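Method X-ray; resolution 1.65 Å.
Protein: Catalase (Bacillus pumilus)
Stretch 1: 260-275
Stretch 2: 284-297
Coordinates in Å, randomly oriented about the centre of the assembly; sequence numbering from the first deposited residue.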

# COMPACT_ATOMS: atom_id res chain seq x y z
N ASP A 260 -30.67 -24.01 11.22
CA ASP A 260 -30.27 -25.39 11.29
C ASP A 260 -29.44 -25.75 10.12
O ASP A 260 -29.76 -25.43 8.97
CB ASP A 260 -31.52 -26.31 11.40
CG ASP A 260 -32.25 -26.16 12.73
OD1 ASP A 260 -31.61 -25.92 13.77
OD2 ASP A 260 -33.49 -26.30 12.74
N LEU A 261 -28.36 -26.47 10.41
CA LEU A 261 -27.47 -27.01 9.36
C LEU A 261 -27.88 -28.44 8.97
O LEU A 261 -27.97 -29.28 9.82
CB LEU A 261 -26.01 -27.08 9.88
CG LEU A 261 -24.99 -27.44 8.82
CD1 LEU A 261 -24.95 -26.43 7.67
CD2 LEU A 261 -23.62 -27.55 9.48
N TYR A 262 -28.14 -28.65 7.68
CA TYR A 262 -28.40 -29.93 7.09
C TYR A 262 -27.35 -30.21 6.04
O TYR A 262 -26.85 -29.31 5.39
CB TYR A 262 -29.74 -29.97 6.41
CG TYR A 262 -30.92 -29.93 7.35
CD1 TYR A 262 -31.35 -28.72 7.84
CD2 TYR A 262 -31.52 -31.11 7.80
CE1 TYR A 262 -32.40 -28.66 8.75
CE2 TYR A 262 -32.58 -31.04 8.71
CZ TYR A 262 -33.03 -29.79 9.14
OH TYR A 262 -34.08 -29.75 10.05
N VAL A 263 -27.01 -31.49 5.87
CA VAL A 263 -26.19 -31.91 4.74
C VAL A 263 -26.89 -32.93 3.88
O VAL A 263 -27.77 -33.66 4.33
CB VAL A 263 -24.81 -32.45 5.17
CG1 VAL A 263 -24.02 -31.33 5.81
CG2 VAL A 263 -24.93 -33.64 6.10
N GLN A 264 -26.47 -33.00 2.62
CA GLN A 264 -26.72 -34.16 1.77
C GLN A 264 -25.40 -34.86 1.49
O GLN A 264 -24.36 -34.21 1.33
CB GLN A 264 -27.30 -33.69 0.41
CG GLN A 264 -28.62 -32.97 0.44
CD GLN A 264 -28.96 -32.37 -0.92
OE1 GLN A 264 -28.41 -31.34 -1.31
NE2 GLN A 264 -29.88 -33.01 -1.64
N LEU A 265 -25.46 -36.19 1.45
CA LEU A 265 -24.27 -37.00 1.24
C LEU A 265 -24.47 -37.88 0.01
O LEU A 265 -25.53 -38.49 -0.16
CB LEU A 265 -23.94 -37.85 2.48
CG LEU A 265 -23.46 -37.04 3.70
CD1 LEU A 265 -23.62 -37.83 4.98
CD2 LEU A 265 -22.01 -36.59 3.52
N MET A 266 -23.46 -37.92 -0.86
CA MET A 266 -23.49 -38.72 -2.10
C MET A 266 -22.21 -39.54 -2.21
O MET A 266 -21.11 -39.01 -2.03
CB MET A 266 -23.66 -37.78 -3.30
CG MET A 266 -23.48 -38.43 -4.65
SD MET A 266 -23.48 -37.20 -6.00
CE MET A 266 -25.14 -36.61 -6.06
N PRO A 267 -22.33 -40.85 -2.51
CA PRO A 267 -21.13 -41.59 -2.87
C PRO A 267 -20.40 -41.04 -4.07
O PRO A 267 -21.02 -40.65 -5.02
CB PRO A 267 -21.66 -42.99 -3.24
CG PRO A 267 -23.06 -43.05 -2.76
CD PRO A 267 -23.56 -41.65 -2.54
N LEU A 268 -19.06 -41.06 -4.05
CA LEU A 268 -18.31 -40.62 -5.23
C LEU A 268 -18.76 -41.38 -6.45
O LEU A 268 -18.82 -40.81 -7.54
CB LEU A 268 -16.82 -40.83 -5.05
CG LEU A 268 -16.13 -40.06 -3.94
CD1 LEU A 268 -14.63 -40.37 -4.00
CD2 LEU A 268 -16.38 -38.58 -4.08
N SER A 269 -19.11 -42.64 -6.26
CA SER A 269 -19.43 -43.49 -7.40
C SER A 269 -20.76 -43.13 -8.10
O SER A 269 -21.04 -43.67 -9.17
CB SER A 269 -19.47 -44.97 -6.98
OG SER A 269 -20.41 -45.19 -5.94
N ASP A 270 -21.58 -42.28 -7.47
CA ASP A 270 -22.84 -41.85 -8.11
C ASP A 270 -22.61 -40.92 -9.27
O ASP A 270 -23.56 -40.69 -10.07
CB ASP A 270 -23.77 -41.16 -7.14
CG ASP A 270 -24.61 -42.14 -6.31
OD1 ASP A 270 -24.43 -43.38 -6.44
OD2 ASP A 270 -25.53 -41.67 -5.58
N TYR A 271 -21.40 -40.36 -9.42
CA TYR A 271 -21.11 -39.48 -10.57
C TYR A 271 -21.63 -40.10 -11.82
O TYR A 271 -22.31 -39.47 -12.66
CB TYR A 271 -19.59 -39.24 -10.77
CG TYR A 271 -19.28 -38.53 -12.12
CD1 TYR A 271 -19.29 -37.13 -12.21
CD2 TYR A 271 -19.04 -39.24 -13.29
CE1 TYR A 271 -19.04 -36.48 -13.41
CE2 TYR A 271 -18.82 -38.61 -14.51
CZ TYR A 271 -18.80 -37.22 -14.57
OH TYR A 271 -18.56 -36.54 -15.77
N ASP A 272 -21.26 -41.37 -12.00
CA ASP A 272 -21.21 -41.92 -13.35
C ASP A 272 -22.54 -42.26 -13.90
O ASP A 272 -22.66 -42.41 -15.11
CB ASP A 272 -20.39 -43.23 -13.36
CG ASP A 272 -18.99 -43.02 -12.89
OD1 ASP A 272 -18.19 -42.44 -13.65
OD2 ASP A 272 -18.73 -43.40 -11.74
N GLU A 273 -23.51 -42.39 -13.00
CA GLU A 273 -24.86 -42.72 -13.35
C GLU A 273 -25.85 -41.54 -13.39
O GLU A 273 -26.98 -41.72 -13.85
CB GLU A 273 -25.27 -43.92 -12.46
CG GLU A 273 -24.83 -45.25 -13.11
CD GLU A 273 -25.28 -46.45 -12.31
OE1 GLU A 273 -26.26 -46.30 -11.54
OE2 GLU A 273 -24.66 -47.56 -12.45
N LEU A 274 -25.45 -40.33 -12.97
CA LEU A 274 -26.30 -39.14 -13.00
C LEU A 274 -26.23 -38.56 -14.39
O LEU A 274 -25.22 -38.77 -15.06
CB LEU A 274 -25.80 -38.10 -11.99
CG LEU A 274 -25.97 -38.37 -10.50
CD1 LEU A 274 -25.11 -37.37 -9.72
CD2 LEU A 274 -27.41 -38.21 -10.10
N ASP A 275 -27.24 -37.74 -14.79
CA ASP A 275 -27.20 -37.04 -16.08
C ASP A 275 -26.70 -35.56 -15.98
O ASP A 275 -26.82 -34.77 -16.93
CB ASP A 275 -28.61 -37.05 -16.78
CG ASP A 275 -29.63 -36.22 -16.09
OD1 ASP A 275 -29.33 -35.58 -15.07
OD2 ASP A 275 -30.80 -36.16 -16.56
N THR A 284 -28.19 -28.47 -8.48
CA THR A 284 -28.53 -29.00 -7.15
C THR A 284 -28.66 -30.52 -7.22
O THR A 284 -28.67 -31.13 -8.30
CB THR A 284 -29.84 -28.46 -6.62
OG1 THR A 284 -30.90 -28.71 -7.56
CG2 THR A 284 -29.72 -26.95 -6.39
N TRP A 285 -28.70 -31.12 -6.02
CA TRP A 285 -29.00 -32.54 -5.90
C TRP A 285 -30.40 -32.69 -5.41
O TRP A 285 -30.83 -32.03 -4.44
CB TRP A 285 -28.05 -33.22 -4.87
CG TRP A 285 -26.60 -33.18 -5.13
CD1 TRP A 285 -25.95 -32.90 -6.28
CD2 TRP A 285 -25.59 -33.57 -4.17
NE1 TRP A 285 -24.58 -33.04 -6.09
CE2 TRP A 285 -24.34 -33.47 -4.79
CE3 TRP A 285 -25.65 -33.99 -2.82
CZ2 TRP A 285 -23.10 -33.72 -4.10
CZ3 TRP A 285 -24.50 -34.24 -2.15
CH2 TRP A 285 -23.21 -34.13 -2.79
N SER A 286 -31.07 -33.71 -5.95
CA SER A 286 -32.41 -34.05 -5.48
C SER A 286 -32.49 -34.32 -4.00
O SER A 286 -31.72 -35.13 -3.49
CB SER A 286 -32.93 -35.28 -6.23
OG SER A 286 -34.11 -35.74 -5.60
N GLU A 287 -33.42 -33.68 -3.31
CA GLU A 287 -33.64 -33.94 -1.87
C GLU A 287 -34.43 -35.21 -1.61
O GLU A 287 -34.40 -35.75 -0.50
CB GLU A 287 -34.27 -32.71 -1.20
CG GLU A 287 -33.31 -31.53 -1.32
CD GLU A 287 -33.72 -30.27 -0.57
OE1 GLU A 287 -34.84 -30.21 -0.05
OE2 GLU A 287 -32.88 -29.31 -0.55
N GLU A 288 -35.07 -35.73 -2.66
CA GLU A 288 -35.71 -37.07 -2.59
C GLU A 288 -34.60 -38.14 -2.67
O GLU A 288 -34.56 -39.05 -1.83
CB GLU A 288 -36.90 -37.31 -3.63
CG GLU A 288 -36.88 -36.62 -4.99
CD GLU A 288 -37.51 -35.22 -5.06
OE1 GLU A 288 -37.01 -34.24 -4.46
OE2 GLU A 288 -38.53 -35.08 -5.78
N ASP A 289 -33.69 -38.03 -3.63
CA ASP A 289 -32.64 -39.05 -3.83
C ASP A 289 -31.50 -38.97 -2.82
O ASP A 289 -30.85 -39.97 -2.49
CB ASP A 289 -32.09 -39.01 -5.26
CG ASP A 289 -33.19 -39.28 -6.28
OD1 ASP A 289 -34.17 -40.00 -5.94
OD2 ASP A 289 -33.15 -38.71 -7.39
N TYR A 290 -31.26 -37.75 -2.31
CA TYR A 290 -30.18 -37.48 -1.34
C TYR A 290 -30.79 -36.63 -0.24
O TYR A 290 -30.74 -35.40 -0.27
CB TYR A 290 -29.02 -36.73 -2.04
CG TYR A 290 -28.49 -37.50 -3.20
CD1 TYR A 290 -27.66 -38.58 -3.00
CD2 TYR A 290 -28.90 -37.22 -4.51
CE1 TYR A 290 -27.17 -39.35 -4.07
CE2 TYR A 290 -28.42 -37.96 -5.59
CZ TYR A 290 -27.61 -39.04 -5.37
OH TYR A 290 -27.14 -39.79 -6.42
N PRO A 291 -31.42 -37.28 0.73
CA PRO A 291 -32.16 -36.55 1.71
C PRO A 291 -31.31 -35.66 2.60
O PRO A 291 -30.16 -35.95 2.91
CB PRO A 291 -32.86 -37.64 2.55
CG PRO A 291 -32.78 -38.86 1.71
CD PRO A 291 -31.52 -38.75 0.93
N LEU A 292 -31.96 -34.61 3.10
CA LEU A 292 -31.32 -33.73 4.07
C LEU A 292 -31.18 -34.39 5.42
O LEU A 292 -32.13 -35.01 5.92
CB LEU A 292 -32.09 -32.44 4.23
CG LEU A 292 -32.34 -31.70 2.94
CD1 LEU A 292 -33.52 -30.73 3.06
CD2 LEU A 292 -31.11 -30.97 2.53
N GLN A 293 -29.98 -34.29 5.98
CA GLN A 293 -29.62 -34.94 7.24
C GLN A 293 -29.22 -33.84 8.21
O GLN A 293 -28.30 -33.09 7.90
CB GLN A 293 -28.46 -35.91 7.03
CG GLN A 293 -28.76 -36.98 6.01
CD GLN A 293 -27.78 -38.08 6.05
OE1 GLN A 293 -27.44 -38.58 7.14
NE2 GLN A 293 -27.28 -38.48 4.89
N LYS A 294 -29.87 -33.77 9.38
CA LYS A 294 -29.63 -32.69 10.31
C LYS A 294 -28.28 -32.84 11.00
O LYS A 294 -27.94 -33.95 11.43
CB LYS A 294 -30.75 -32.58 11.34
CG LYS A 294 -30.72 -31.24 12.09
CD LYS A 294 -31.90 -31.19 13.03
CE LYS A 294 -32.04 -29.81 13.62
NZ LYS A 294 -32.98 -29.84 14.73
N VAL A 295 -27.51 -31.73 11.06
CA VAL A 295 -26.22 -31.72 11.74
C VAL A 295 -26.27 -31.00 13.07
O VAL A 295 -25.80 -31.51 14.10
CB VAL A 295 -25.11 -31.17 10.86
CG1 VAL A 295 -23.78 -31.18 11.62
CG2 VAL A 295 -25.07 -31.93 9.56
N GLY A 296 -26.82 -29.80 13.06
CA GLY A 296 -26.82 -28.98 14.23
C GLY A 296 -27.38 -27.62 13.98
O GLY A 296 -28.11 -27.42 12.99
N ARG A 297 -27.17 -26.76 14.95
CA ARG A 297 -27.81 -25.46 14.90
C ARG A 297 -26.86 -24.33 15.28
O ARG A 297 -26.05 -24.46 16.20
CB ARG A 297 -29.01 -25.38 15.88
CG ARG A 297 -29.78 -24.05 15.87
CD ARG A 297 -30.90 -24.21 16.89
NE ARG A 297 -31.97 -23.23 16.92
CZ ARG A 297 -33.12 -23.28 16.26
NH1 ARG A 297 -33.38 -24.19 15.33
NH2 ARG A 297 -34.00 -22.30 16.46
O HOH W 1 -32.36 -27.41 15.70
O HOH W 2 -28.68 -29.75 -3.37
O HOH W 3 -28.06 -37.37 2.19

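How does the loop at the start of stretch 2 take hold of stretch 1? Trp285, a buried residue, turns its side chain toward the strand and offers a broad indole face to Met266. The methyl CE of Met266 sits 3.5 Å from Trp285 CE2, almost directly above the five-membered ring, and SD lies over the six-membered ring. The backbone of Trp285 is held as well: Gln264 NE2 donates to Trp285 O at 3.1 Å, while a water lies 2.6 Å from Gln264 OE1 and accepts from Trp285 N (3.0 Å).

What does Tyr290 add after the turn? Within the loop, Ser286 O accepts from Tyr290 N at 2.9 Å. The carbonyl of Tyr290 takes the second proton of the Gln264 amide, NE2 to Tyr290 O at 2.9 Å; the amide suits this place because its NH2 group can serve two carbonyls. The phenol ring lies under the same Met266 methyl, with CE 3.5 Å from Tyr290 CZ. The long, unbranched methionine, t at chi1 and chi2, thus reaches two aromatic faces with one methyl. At the ring's edge Tyr290 OH donates to Asp270 OD2 over a short 2.6 Å, linking the loop to the 3-10 segment.

How does the chain pass from loop into paired strands? A water accepts from Leu265 N (2.9 Å) and from Gln293 NE2 (3.0 Å) and donates to Pro291 O (2.6 Å), bridging the backbones where direct pairing has given out. Leu292 packs CB against Tyr262 CD2 at 3.9 Å and CD2 against Gln264 CG at 3.8 Å. Regular antiparallel pairing is clear at Gln293, whose N reaches Val263 O at 2.8 Å and whose O receives Val263 N at 2.9 Å.

What secures the far end of the ladder? Lys294, t at every chi, sets CG over one face of the Tyr262 ring, 4.3 Å from its centroid, and its NZ donates to a water (2.7 Å) that in turn donates to Asp260 OD1 (2.6 Å). At Val295 a beta bulge shifts the register: Leu261 O accepts from Val295 N at 2.8 Å and, weakly, from Gly296 N at 3.5 Å. Val295 suits its buried spot with apolar branches, packing CG2 against Val263 CG2 at 3.9 Å. Gly296 O then receives Leu261 N at 2.8 Å, and Arg297, its charge answering that of Asp260, closes the contact with a salt bridge, NH1 to Asp260 OD1 at 2.9 Å. In all, 1114 Å² is buried, both sides summed.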